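Long-range contacts in neuraminidase (Bacteroides thetaiotaomicron, PDB 5MUL), which is a beta-propeller glycoside hydrolase, probably a rhamnosidase, that binds beta-D-glucuronic acid in a pocket of the propeller: residues Y201-G206 / M273-G278; S44-G49 / D387-K392; Y197-V202 / H209-W214. All blocks are in the same frame, centred on the assembly; numbering follows the deposited sequence.

Contact 1: residues Y201-G206 / M273-G278; sequences YVDEKG and MSADAG. With BDP (beta-D-glucopyranuronic acid), chain B.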
loop_
_atom_site.group_PDB
_atom_site.type_symbol
_atom_site.label_atom_id
_atom_site.label_comp_id
_atom_site.label_asym_id
_atom_site.label_seq_id
_atom_site.Cartn_x
_atom_site.Cartn_y
_atom_site.Cartn_z
ATOM N N TYR A 201 5.903 4.465 -0.485
ATOM C CA TYR A 201 5.040 5.651 -0.391
ATOM C C TYR A 201 5.783 6.801 -0.973
ATOM O O TYR A 201 6.982 6.961 -0.685
ATOM C CB TYR A 201 4.761 5.943 1.065
ATOM C CG TYR A 201 3.751 7.015 1.312
ATOM C CD1 TYR A 201 2.399 6.739 1.165
ATOM C CD2 TYR A 201 4.125 8.294 1.708
ATOM C CE1 TYR A 201 1.428 7.695 1.418
ATOM C CE2 TYR A 201 3.144 9.287 1.951
ATOM C CZ TYR A 201 1.828 8.947 1.786
ATOM O OH TYR A 201 0.819 9.876 2.073
ATOM N N VAL A 202 5.134 7.619 -1.796
ATOM C CA VAL A 202 5.714 8.844 -2.319
ATOM C C VAL A 202 5.114 9.996 -1.494
ATOM O O VAL A 202 3.879 10.173 -1.435
ATOM C CB VAL A 202 5.498 9.013 -3.822
ATOM C CG1 VAL A 202 6.114 10.324 -4.308
ATOM C CG2 VAL A 202 6.057 7.817 -4.552
ATOM N N ASP A 203 5.968 10.753 -0.806
ATOM C CA ASP A 203 5.513 11.779 0.105
ATOM C C ASP A 203 5.131 13.046 -0.639
ATOM O O ASP A 203 5.238 13.146 -1.864
ATOM C CB ASP A 203 6.496 11.964 1.275
ATOM C CG ASP A 203 7.765 12.674 0.925
ATOM O OD1 ASP A 203 7.865 13.340 -0.129
ATOM O OD2 ASP A 203 8.706 12.545 1.756
ATOM N N GLU A 204 4.678 14.035 0.132
ATOM C CA GLU A 204 4.168 15.260 -0.427
ATOM C C GLU A 204 5.263 16.124 -1.036
ATOM O O GLU A 204 4.969 17.067 -1.785
ATOM C CB GLU A 204 3.334 15.984 0.670
ATOM C CG GLU A 204 2.082 15.144 1.076
ATOM C CD GLU A 204 1.419 15.458 2.425
ATOM O OE1 GLU A 204 1.365 16.670 2.747
ATOM O OE2 GLU A 204 0.917 14.539 3.165
ATOM N N LYS A 205 6.534 15.788 -0.799
ATOM C CA LYS A 205 7.675 16.456 -1.408
ATOM C C LYS A 205 8.253 15.673 -2.578
ATOM O O LYS A 205 9.241 16.095 -3.186
ATOM C CB LYS A 205 8.790 16.643 -0.367
ATOM C CG LYS A 205 8.435 17.597 0.766
ATOM C CD LYS A 205 8.471 19.039 0.281
ATOM C CE LYS A 205 8.442 20.024 1.426
ATOM N NZ LYS A 205 8.245 21.390 0.892
ATOM N N GLY A 206 7.627 14.551 -2.927
ATOM C CA GLY A 206 8.105 13.773 -4.072
ATOM C C GLY A 206 9.185 12.746 -3.787
ATOM O O GLY A 206 9.644 12.087 -4.721
ATOM N N MET A 273 3.287 1.874 4.479
ATOM C CA MET A 273 4.049 2.904 5.098
ATOM C C MET A 273 3.562 4.246 4.600
ATOM O O MET A 273 2.879 4.310 3.560
ATOM C CB MET A 273 5.557 2.706 4.824
ATOM C CG MET A 273 5.981 2.977 3.401
ATOM S SD MET A 273 7.722 2.724 3.117
ATOM C CE MET A 273 8.430 3.674 4.331
ATOM N N SER A 274 3.943 5.294 5.321
ATOM C CA SER A 274 3.565 6.662 4.992
ATOM C C SER A 274 4.682 7.593 5.391
ATOM O O SER A 274 5.793 7.159 5.769
ATOM C CB SER A 274 2.252 7.026 5.690
ATOM O OG SER A 274 1.673 8.165 5.083
ATOM N N ALA A 275 4.432 8.881 5.241
ATOM C CA ALA A 275 5.390 9.904 5.622
ATOM C C ALA A 275 4.614 11.156 5.948
ATOM O O ALA A 275 3.475 11.346 5.490
ATOM C CB ALA A 275 6.379 10.166 4.505
ATOM N N ASP A 276 5.189 11.989 6.805
ATOM C CA ASP A 276 4.575 13.290 7.093
ATOM C C ASP A 276 5.091 14.317 6.082
ATOM O O ASP A 276 5.911 14.006 5.202
ATOM C CB ASP A 276 4.784 13.686 8.575
ATOM C CG ASP A 276 6.251 13.839 8.979
ATOM O OD1 ASP A 276 7.081 14.144 8.108
ATOM O OD2 ASP A 276 6.556 13.653 10.204
ATOM N N ALA A 277 4.628 15.566 6.225
ATOM C CA ALA A 277 5.031 16.651 5.321
ATOM C C ALA A 277 6.508 17.031 5.425
ATOM O O ALA A 277 7.068 17.591 4.479
ATOM C CB ALA A 277 4.159 17.877 5.588
ATOM N N GLY A 278 7.121 16.715 6.566
ATOM C CA GLY A 278 8.542 16.895 6.799
ATOM C C GLY A 278 9.425 15.785 6.243
ATOM O O GLY A 278 10.645 15.830 6.397
HETATM C C1 BDP B . 3.935 13.671 -5.707
HETATM C C2 BDP B . 2.897 13.656 -4.596
HETATM C C3 BDP B . 1.515 13.520 -5.233
HETATM C C4 BDP B . 1.324 14.568 -6.340
HETATM C C5 BDP B . 2.431 14.477 -7.368
HETATM C C6 BDP B . 2.268 15.486 -8.470
HETATM O O2 BDP B . 3.096 12.555 -3.693
HETATM O O3 BDP B . 0.517 13.622 -4.224
HETATM O O4 BDP B . 0.069 14.344 -6.978
HETATM O O5 BDP B . 3.646 14.715 -6.668
HETATM O O6A BDP B . 2.577 16.676 -8.239
HETATM O O1 BDP B . 5.214 13.932 -5.129
HETATM O O6B BDP B . 1.830 15.104 -9.575
HETATM O O HOH W 1 1.592 11.945 3.447
HETATM O O HOH W 2 4.166 13.522 2.939
#

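Contact 2: residues S44-G49 / D387-K392; sequences SLVTHG and DTELWK. With BDP (beta-D-glucopyranuronic acid), chain B.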
loop_
_atom_site.group_PDB
_atom_site.type_symbol
_atom_site.label_atom_id
_atom_site.label_comp_id
_atom_site.label_asym_id
_atom_site.label_seq_id
_atom_site.Cartn_x
_atom_site.Cartn_y
_atom_site.Cartn_z
ATOM N N SER A 44 -8.435 -0.631 -5.951
ATOM C CA SER A 44 -7.925 0.556 -5.254
ATOM C C SER A 44 -8.861 1.794 -5.438
ATOM O O SER A 44 -9.910 1.732 -6.081
ATOM C CB SER A 44 -6.421 0.816 -5.515
ATOM O OG SER A 44 -5.986 0.609 -6.870
ATOM N N LEU A 45 -8.494 2.868 -4.779
ATOM C CA LEU A 45 -9.298 4.052 -4.607
ATOM C C LEU A 45 -8.381 5.252 -4.708
ATOM O O LEU A 45 -7.428 5.332 -3.944
ATOM C CB LEU A 45 -9.955 3.962 -3.224
ATOM C CG LEU A 45 -11.019 4.955 -2.842
ATOM C CD1 LEU A 45 -12.240 4.770 -3.733
ATOM C CD2 LEU A 45 -11.406 4.820 -1.366
ATOM N N VAL A 46 -8.601 6.150 -5.659
ATOM C CA VAL A 46 -7.682 7.265 -5.840
ATOM C C VAL A 46 -8.415 8.494 -6.325
ATOM O O VAL A 46 -9.265 8.414 -7.223
ATOM C CB VAL A 46 -6.512 6.935 -6.817
ATOM C CG1 VAL A 46 -7.039 6.534 -8.177
ATOM C CG2 VAL A 46 -5.545 8.115 -6.912
ATOM N N THR A 47 -8.069 9.633 -5.728
ATOM C CA THR A 47 -8.638 10.940 -6.101
ATOM C C THR A 47 -7.713 11.676 -7.030
ATOM O O THR A 47 -6.497 11.711 -6.831
ATOM C CB THR A 47 -8.935 11.790 -4.850
ATOM O OG1 THR A 47 -10.028 11.190 -4.134
ATOM C CG2 THR A 47 -9.314 13.240 -5.194
ATOM N N HIS A 48 -8.298 12.271 -8.051
ATOM C CA HIS A 48 -7.627 13.219 -8.927
ATOM C C HIS A 48 -8.552 14.424 -9.095
ATOM O O HIS A 48 -9.676 14.286 -9.570
ATOM C CB HIS A 48 -7.318 12.573 -10.278
ATOM C CG HIS A 48 -6.497 13.436 -11.169
ATOM N ND1 HIS A 48 -5.137 13.578 -11.007
ATOM C CD2 HIS A 48 -6.842 14.214 -12.223
ATOM C CE1 HIS A 48 -4.683 14.421 -11.926
ATOM N NE2 HIS A 48 -5.696 14.806 -12.682
ATOM N N GLY A 49 -8.071 15.603 -8.698
ATOM C CA GLY A 49 -8.901 16.816 -8.737
ATOM C C GLY A 49 -10.101 16.636 -7.821
ATOM O O GLY A 49 -9.920 16.292 -6.629
ATOM N N ASP A 387 -7.596 5.960 0.189
ATOM C CA ASP A 387 -7.292 6.852 -0.908
ATOM C C ASP A 387 -6.100 7.694 -0.485
ATOM O O ASP A 387 -6.216 8.724 0.201
ATOM C CB ASP A 387 -8.533 7.710 -1.200
ATOM C CG ASP A 387 -8.423 8.522 -2.425
ATOM O OD1 ASP A 387 -7.316 8.923 -2.838
ATOM O OD2 ASP A 387 -9.498 8.848 -2.984
ATOM N N THR A 388 -4.923 7.249 -0.901
ATOM C CA THR A 388 -3.671 7.893 -0.553
ATOM C C THR A 388 -3.646 9.381 -0.994
ATOM O O THR A 388 -3.192 10.274 -0.265
ATOM C CB THR A 388 -2.508 7.014 -1.132
ATOM O OG1 THR A 388 -2.533 5.726 -0.482
ATOM C CG2 THR A 388 -1.158 7.631 -0.945
ATOM N N GLU A 389 -4.090 9.662 -2.215
ATOM C CA GLU A 389 -3.996 10.990 -2.739
ATOM C C GLU A 389 -4.972 11.945 -2.075
ATOM O O GLU A 389 -4.658 13.114 -1.855
ATOM C CB GLU A 389 -4.140 10.962 -4.257
ATOM C CG GLU A 389 -3.054 10.112 -4.909
ATOM C CD GLU A 389 -1.674 10.579 -4.476
ATOM O OE1 GLU A 389 -1.356 11.725 -4.798
ATOM O OE2 GLU A 389 -0.947 9.793 -3.803
ATOM N N LEU A 390 -6.172 11.446 -1.763
ATOM C CA LEU A 390 -7.135 12.274 -1.070
ATOM C C LEU A 390 -6.579 12.751 0.275
ATOM O O LEU A 390 -6.781 13.923 0.652
ATOM C CB LEU A 390 -8.451 11.534 -0.902
ATOM C CG LEU A 390 -9.555 12.385 -0.258
ATOM C CD1 LEU A 390 -9.978 13.580 -1.106
ATOM C CD2 LEU A 390 -10.731 11.489 0.060
ATOM N N TRP A 391 -5.879 11.889 1.017
ATOM C CA TRP A 391 -5.265 12.306 2.275
ATOM C C TRP A 391 -4.184 13.345 2.047
ATOM O O TRP A 391 -4.160 14.406 2.694
ATOM C CB TRP A 391 -4.653 11.125 3.039
ATOM C CG TRP A 391 -4.075 11.591 4.338
ATOM C CD1 TRP A 391 -2.758 11.822 4.613
ATOM C CD2 TRP A 391 -4.809 11.996 5.500
ATOM N NE1 TRP A 391 -2.634 12.292 5.901
ATOM C CE2 TRP A 391 -3.874 12.447 6.447
ATOM C CE3 TRP A 391 -6.182 12.039 5.820
ATOM C CZ2 TRP A 391 -4.255 12.852 7.711
ATOM C CZ3 TRP A 391 -6.561 12.439 7.078
ATOM C CH2 TRP A 391 -5.607 12.871 7.998
ATOM N N LYS A 392 -3.321 13.112 1.068
ATOM C CA LYS A 392 -2.251 14.097 0.829
ATOM C C LYS A 392 -2.779 15.463 0.422
ATOM O O LYS A 392 -2.234 16.485 0.833
ATOM C CB LYS A 392 -1.361 13.649 -0.292
ATOM C CG LYS A 392 -0.539 12.448 0.022
ATOM C CD LYS A 392 0.107 12.060 -1.293
ATOM C CE LYS A 392 0.831 10.783 -1.212
ATOM N NZ LYS A 392 1.472 10.540 -2.556
HETATM C C1 BDP B . 3.935 13.671 -5.707
HETATM C C2 BDP B . 2.897 13.656 -4.596
HETATM C C3 BDP B . 1.515 13.520 -5.233
HETATM C C4 BDP B . 1.324 14.568 -6.340
HETATM C C5 BDP B . 2.431 14.477 -7.368
HETATM C C6 BDP B . 2.268 15.486 -8.470
HETATM O O2 BDP B . 3.096 12.555 -3.693
HETATM O O3 BDP B . 0.517 13.622 -4.224
HETATM O O4 BDP B . 0.069 14.344 -6.978
HETATM O O5 BDP B . 3.646 14.715 -6.668
HETATM O O6A BDP B . 2.577 16.676 -8.239
HETATM O O1 BDP B . 5.214 13.932 -5.129
HETATM O O6B BDP B . 1.830 15.104 -9.575
#

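Contact 3: residues Y197-V202 / H209-W214; sequences YWQLYV and HLSWVW. With BDP (beta-D-glucopyranuronic acid), chain B.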
loop_
_atom_site.group_PDB
_atom_site.type_symbol
_atom_site.label_atom_id
_atom_site.label_comp_id
_atom_site.label_asym_id
_atom_site.label_seq_id
_atom_site.Cartn_x
_atom_site.Cartn_y
_atom_site.Cartn_z
ATOM N N TYR A 197 9.882 -8.583 0.884
ATOM C CA TYR A 197 8.499 -8.120 0.689
ATOM C C TYR A 197 8.459 -6.667 1.102
ATOM O O TYR A 197 8.743 -6.351 2.253
ATOM C CB TYR A 197 7.553 -8.934 1.551
ATOM C CG TYR A 197 7.393 -10.356 1.095
ATOM C CD1 TYR A 197 6.524 -10.674 0.066
ATOM C CD2 TYR A 197 8.159 -11.372 1.652
ATOM C CE1 TYR A 197 6.359 -11.987 -0.368
ATOM C CE2 TYR A 197 8.000 -12.680 1.217
ATOM C CZ TYR A 197 7.104 -12.962 0.213
ATOM O OH TYR A 197 6.937 -14.275 -0.210
ATOM N N TRP A 198 8.089 -5.824 0.159
ATOM C CA TRP A 198 8.259 -4.378 0.240
ATOM C C TRP A 198 6.938 -3.644 0.244
ATOM O O TRP A 198 5.899 -4.191 -0.126
ATOM C CB TRP A 198 9.104 -3.873 -0.936
ATOM C CG TRP A 198 8.618 -4.291 -2.272
ATOM C CD1 TRP A 198 7.601 -3.717 -2.994
ATOM C CD2 TRP A 198 9.065 -5.405 -3.049
ATOM N NE1 TRP A 198 7.424 -4.391 -4.169
ATOM C CE2 TRP A 198 8.298 -5.428 -4.230
ATOM C CE3 TRP A 198 10.046 -6.388 -2.867
ATOM C CZ2 TRP A 198 8.482 -6.398 -5.212
ATOM C CZ3 TRP A 198 10.207 -7.343 -3.853
ATOM C CH2 TRP A 198 9.428 -7.318 -5.005
ATOM N N GLN A 199 7.000 -2.395 0.707
ATOM C CA GLN A 199 5.939 -1.404 0.535
ATOM C C GLN A 199 6.585 -0.062 0.312
ATOM O O GLN A 199 7.729 0.180 0.749
ATOM C CB GLN A 199 5.022 -1.336 1.763
ATOM C CG GLN A 199 5.716 -1.195 3.127
ATOM C CD GLN A 199 6.128 -2.482 3.833
ATOM O OE1 GLN A 199 7.033 -2.447 4.716
ATOM N NE2 GLN A 199 5.505 -3.569 3.514
ATOM N N LEU A 200 5.898 0.825 -0.382
ATOM C CA LEU A 200 6.429 2.142 -0.758
ATOM C C LEU A 200 5.414 3.238 -0.529
ATOM O O LEU A 200 4.196 2.994 -0.363
ATOM C CB LEU A 200 6.889 2.195 -2.220
ATOM C CG LEU A 200 8.039 1.264 -2.636
ATOM C CD1 LEU A 200 7.505 -0.079 -3.134
ATOM C CD2 LEU A 200 8.865 1.910 -3.723
ATOM N N TYR A 201 5.903 4.465 -0.485
ATOM C CA TYR A 201 5.040 5.651 -0.391
ATOM C C TYR A 201 5.783 6.801 -0.973
ATOM O O TYR A 201 6.982 6.961 -0.685
ATOM C CB TYR A 201 4.761 5.943 1.065
ATOM C CG TYR A 201 3.751 7.015 1.312
ATOM C CD1 TYR A 201 2.399 6.739 1.165
ATOM C CD2 TYR A 201 4.125 8.294 1.708
ATOM C CE1 TYR A 201 1.428 7.695 1.418
ATOM C CE2 TYR A 201 3.144 9.287 1.951
ATOM C CZ TYR A 201 1.828 8.947 1.786
ATOM O OH TYR A 201 0.819 9.876 2.073
ATOM N N VAL A 202 5.134 7.619 -1.796
ATOM C CA VAL A 202 5.714 8.844 -2.319
ATOM C C VAL A 202 5.114 9.996 -1.494
ATOM O O VAL A 202 3.879 10.173 -1.435
ATOM C CB VAL A 202 5.498 9.013 -3.822
ATOM C CG1 VAL A 202 6.114 10.324 -4.308
ATOM C CG2 VAL A 202 6.057 7.817 -4.552
ATOM N N HIS A 209 9.767 6.620 -0.592
ATOM C CA HIS A 209 10.131 5.856 0.592
ATOM C C HIS A 209 9.887 4.393 0.327
ATOM O O HIS A 209 8.906 4.021 -0.295
ATOM C CB HIS A 209 9.284 6.277 1.798
ATOM C CG HIS A 209 9.452 7.712 2.170
ATOM N ND1 HIS A 209 10.320 8.122 3.162
ATOM C CD2 HIS A 209 8.876 8.835 1.675
ATOM C CE1 HIS A 209 10.242 9.444 3.268
ATOM N NE2 HIS A 209 9.372 9.901 2.385
ATOM N N LEU A 210 10.764 3.560 0.843
ATOM C CA LEU A 210 10.739 2.118 0.611
ATOM C C LEU A 210 11.042 1.406 1.905
ATOM O O LEU A 210 12.047 1.740 2.583
ATOM C CB LEU A 210 11.788 1.772 -0.451
ATOM C CG LEU A 210 12.095 0.282 -0.674
ATOM C CD1 LEU A 210 10.909 -0.522 -1.164
ATOM C CD2 LEU A 210 13.225 0.168 -1.663
ATOM N N SER A 211 10.230 0.441 2.291
ATOM C CA SER A 211 10.607 -0.437 3.389
ATOM C C SER A 211 10.254 -1.862 3.059
ATOM O O SER A 211 9.447 -2.130 2.196
ATOM C CB SER A 211 9.996 0.017 4.709
ATOM O OG SER A 211 8.576 -0.019 4.654
ATOM N N TRP A 212 10.898 -2.785 3.762
ATOM C CA TRP A 212 10.696 -4.191 3.473
ATOM C C TRP A 212 11.079 -5.077 4.629
ATOM O O TRP A 212 11.822 -4.676 5.520
ATOM C CB TRP A 212 11.437 -4.613 2.204
ATOM C CG TRP A 212 12.934 -4.638 2.281
ATOM C CD1 TRP A 212 13.745 -5.756 2.465
ATOM C CD2 TRP A 212 13.822 -3.536 2.110
ATOM N NE1 TRP A 212 15.048 -5.390 2.408
ATOM C CE2 TRP A 212 15.144 -4.040 2.195
ATOM C CE3 TRP A 212 13.642 -2.158 1.900
ATOM C CZ2 TRP A 212 16.272 -3.201 2.087
ATOM C CZ3 TRP A 212 14.757 -1.338 1.770
ATOM C CH2 TRP A 212 16.062 -1.856 1.897
ATOM N N VAL A 213 10.603 -6.307 4.553
ATOM C CA VAL A 213 11.050 -7.382 5.426
ATOM C C VAL A 213 11.733 -8.430 4.563
ATOM O O VAL A 213 11.475 -8.558 3.378
ATOM C CB VAL A 213 9.893 -8.039 6.226
ATOM C CG1 VAL A 213 9.051 -6.991 6.956
ATOM C CG2 VAL A 213 9.028 -8.929 5.384
ATOM N N TRP A 214 12.642 -9.198 5.171
ATOM C CA TRP A 214 13.272 -10.361 4.519
ATOM C C TRP A 214 12.494 -11.624 4.860
ATOM O O TRP A 214 11.917 -11.737 5.917
ATOM C CB TRP A 214 14.689 -10.522 5.046
ATOM C CG TRP A 214 15.666 -9.429 4.777
ATOM C CD1 TRP A 214 16.318 -8.672 5.710
ATOM C CD2 TRP A 214 16.164 -8.993 3.498
ATOM N NE1 TRP A 214 17.158 -7.794 5.102
ATOM C CE2 TRP A 214 17.086 -7.954 3.747
ATOM C CE3 TRP A 214 15.907 -9.363 2.172
ATOM C CZ2 TRP A 214 17.792 -7.308 2.720
ATOM C CZ3 TRP A 214 16.609 -8.720 1.148
ATOM C CH2 TRP A 214 17.543 -7.691 1.449
HETATM C C1 BDP B . 3.935 13.671 -5.707
HETATM C C2 BDP B . 2.897 13.656 -4.596
HETATM C C3 BDP B . 1.515 13.520 -5.233
HETATM C C4 BDP B . 1.324 14.568 -6.340
HETATM C C5 BDP B . 2.431 14.477 -7.368
HETATM C C6 BDP B . 2.268 15.486 -8.470
HETATM O O2 BDP B . 3.096 12.555 -3.693
HETATM O O3 BDP B . 0.517 13.622 -4.224
HETATM O O4 BDP B . 0.069 14.344 -6.978
HETATM O O5 BDP B . 3.646 14.715 -6.668
HETATM O O6A BDP B . 2.577 16.676 -8.239
HETATM O O1 BDP B . 5.214 13.932 -5.129
HETATM O O6B BDP B . 1.830 15.104 -9.575
#

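Contact 1: residues Y201-G206 / M273-G278
Y201 lays its phenol ring across the backbone of M273, S274 and A275, and most of the contact can be read along this one side chain. CB starts beside M273, 4.0 Å from its CG, and CD1 comes within 3.4 Å of M273 O. With CG anti to the backbone N (chi1 -172°), the ring then runs along the neighbouring strand, and S274 CA sits over its face, 3.8 Å from the centroid and only 15° off the normal, a CH-pi contact. On the other flank CD2 touches A275 CB at 4.1 Å. Farther out S274 OG stands over the same ring, 3.4 Å from CZ. At the tip, Y201 OH is hydrogen-bonded to a water 2.6 Å away, which also meets E204 OE2 and A275 O. The strands 195-202 and 272-275 each open a four-stranded antiparallel sheet, two consecutive blades of the beta-propeller, and the touching parts run within 11° of each other. Y201 also gives K392 a cation-pi partner. A valine in its place would probably uncover S274 CA and leave both the bridging water and K392 short of a partner. Past Y201 the two segments stay together through small groups: D203 CB meets A275 CB at 3.7 Å, and a second water accepts from E204 N while making a weak bond to D276 O. E204 OE1 itself is held by R395. D203 begins a type I turn that ends at G206; D203 OD1 accepts from K205 N, an Asx turn, and D203 OD2 is bonded to H209. The carbonyl of D203 faces the sugar, and glucuronate O2 donates to D203 O over 2.9 Å.

Contact 2: residues S44-G49 / D387-K392
T47 and D387 meet through a two-point grip of the aspartate carboxylate. T47 N donates to D387 OD1 at 3.1 Å, the N-H bond rather bent at 137°, and T47 OG1 donates to D387 OD2 at 2.7 Å, both arriving on the syn side and moderately out of the carboxylate plane, while the two side chains cross at about a right angle. D387 holds CG anti to its own N (chi1 -171°), which brings the carboxylate toward the strand and still lets it serve the helix. OD1 takes a second donor, L390 N at 3.0 Å, approaching from above the plane at a nearly straight 161°; OD2 has Q52 of the adjoining strand as a further partner. The carboxylate is thus fixed from several directions, and its negative charge at the helix start is likely to suit the helix dipole.

Weaker contacts fill in around this group. D387 CA directs its hydrogen at L45 O, 3.4 Å away, in a CA-H...O contact, and L45 CG packs on D387 CB at 4.1 Å. L390 lays its CB and CD1 against the hydroxyl of T47, and E389 CB rests on T47 O.

Charged groups lie on the side of the helix facing the sugar. E389 bends away from the strand at chi2, and its OE2 accepts K392 NZ in a salt bridge through the syn lone pair. OE1 is left to take glucuronate O3 at 2.7 Å, and K392 NZ donates to O2 at 2.8 Å.

D387 is a classic N-cap: edge strand 45-48 of one propeller blade is tied by its T47 to the cap of helix 388-394, the short helix whose first turns carry the sugar-binding E389 and K392.

Contact 3: residues Y197-V202 / H209-W214
Y197 opens the pairing with V213, a hydrogen-bonded pair in which Y197 N donates to V213 O at 3.0 Å and V213 N returns the bond; beside it Y197 CB touches V213 CG2. W198 and W212 form the next, non-hydrogen-bonded pair. Their CB atoms lie 4.0 Å apart, but both indoles lead off from the partner strand, leaving W198 CB to meet L210 CD1 at 3.8 Å. Q199 returns to the hydrogen-bonded class: its N donates to S211 O, and S211 N reaches Q199 O at an almost straight 173°. L200 pairs with L210 side by side, L200 CG and L210 CD1 3.7 Å apart; L210 has CG anti to its N (chi1 170°), which carries CD1 over to that neighbour. Y201 closes the ladder with H209, whose N donates to Y201 O at 2.8 Å; the same oxygen lies at the edge of the imidazole, near its plane, while H209 ND1 is bonded to Y228. V202 leaves the pairing and turns its carbonyl to K392.

One face of this hairpin is apolar, with W198, L200, L210 and W212, and the other mixes Y197, Q199, Y201, H209, S211 and V213; six backbone bonds satisfy the facing N-H and C=O groups up to Y201.

How the contacts relate
Contacts 1 and 3 share strand 195-202 and come to the glucuronate from one side; contact 2 comes from another part of the propeller, through helix 388-394. The centres of contacts 1 and 3 lie about 13 Å apart, and a probable hydrogen bond, D203 OD2 to H209 NE2 at 2.8 Å, links them, while M273 SD packs 3.3 Å from S211 OG. Contact 2, centred about 14 Å from contact 1 and 19 Å from contact 3, closes a chain loop enclosing both. K392 NZ joins all three, lying 2.7 Å from V202 O, a probable hydrogen bond. Contacts 1 and 2 thus offer the sugar a carbonyl, a carboxylate and a lysine ammonium group, and G152 N adds a further bond.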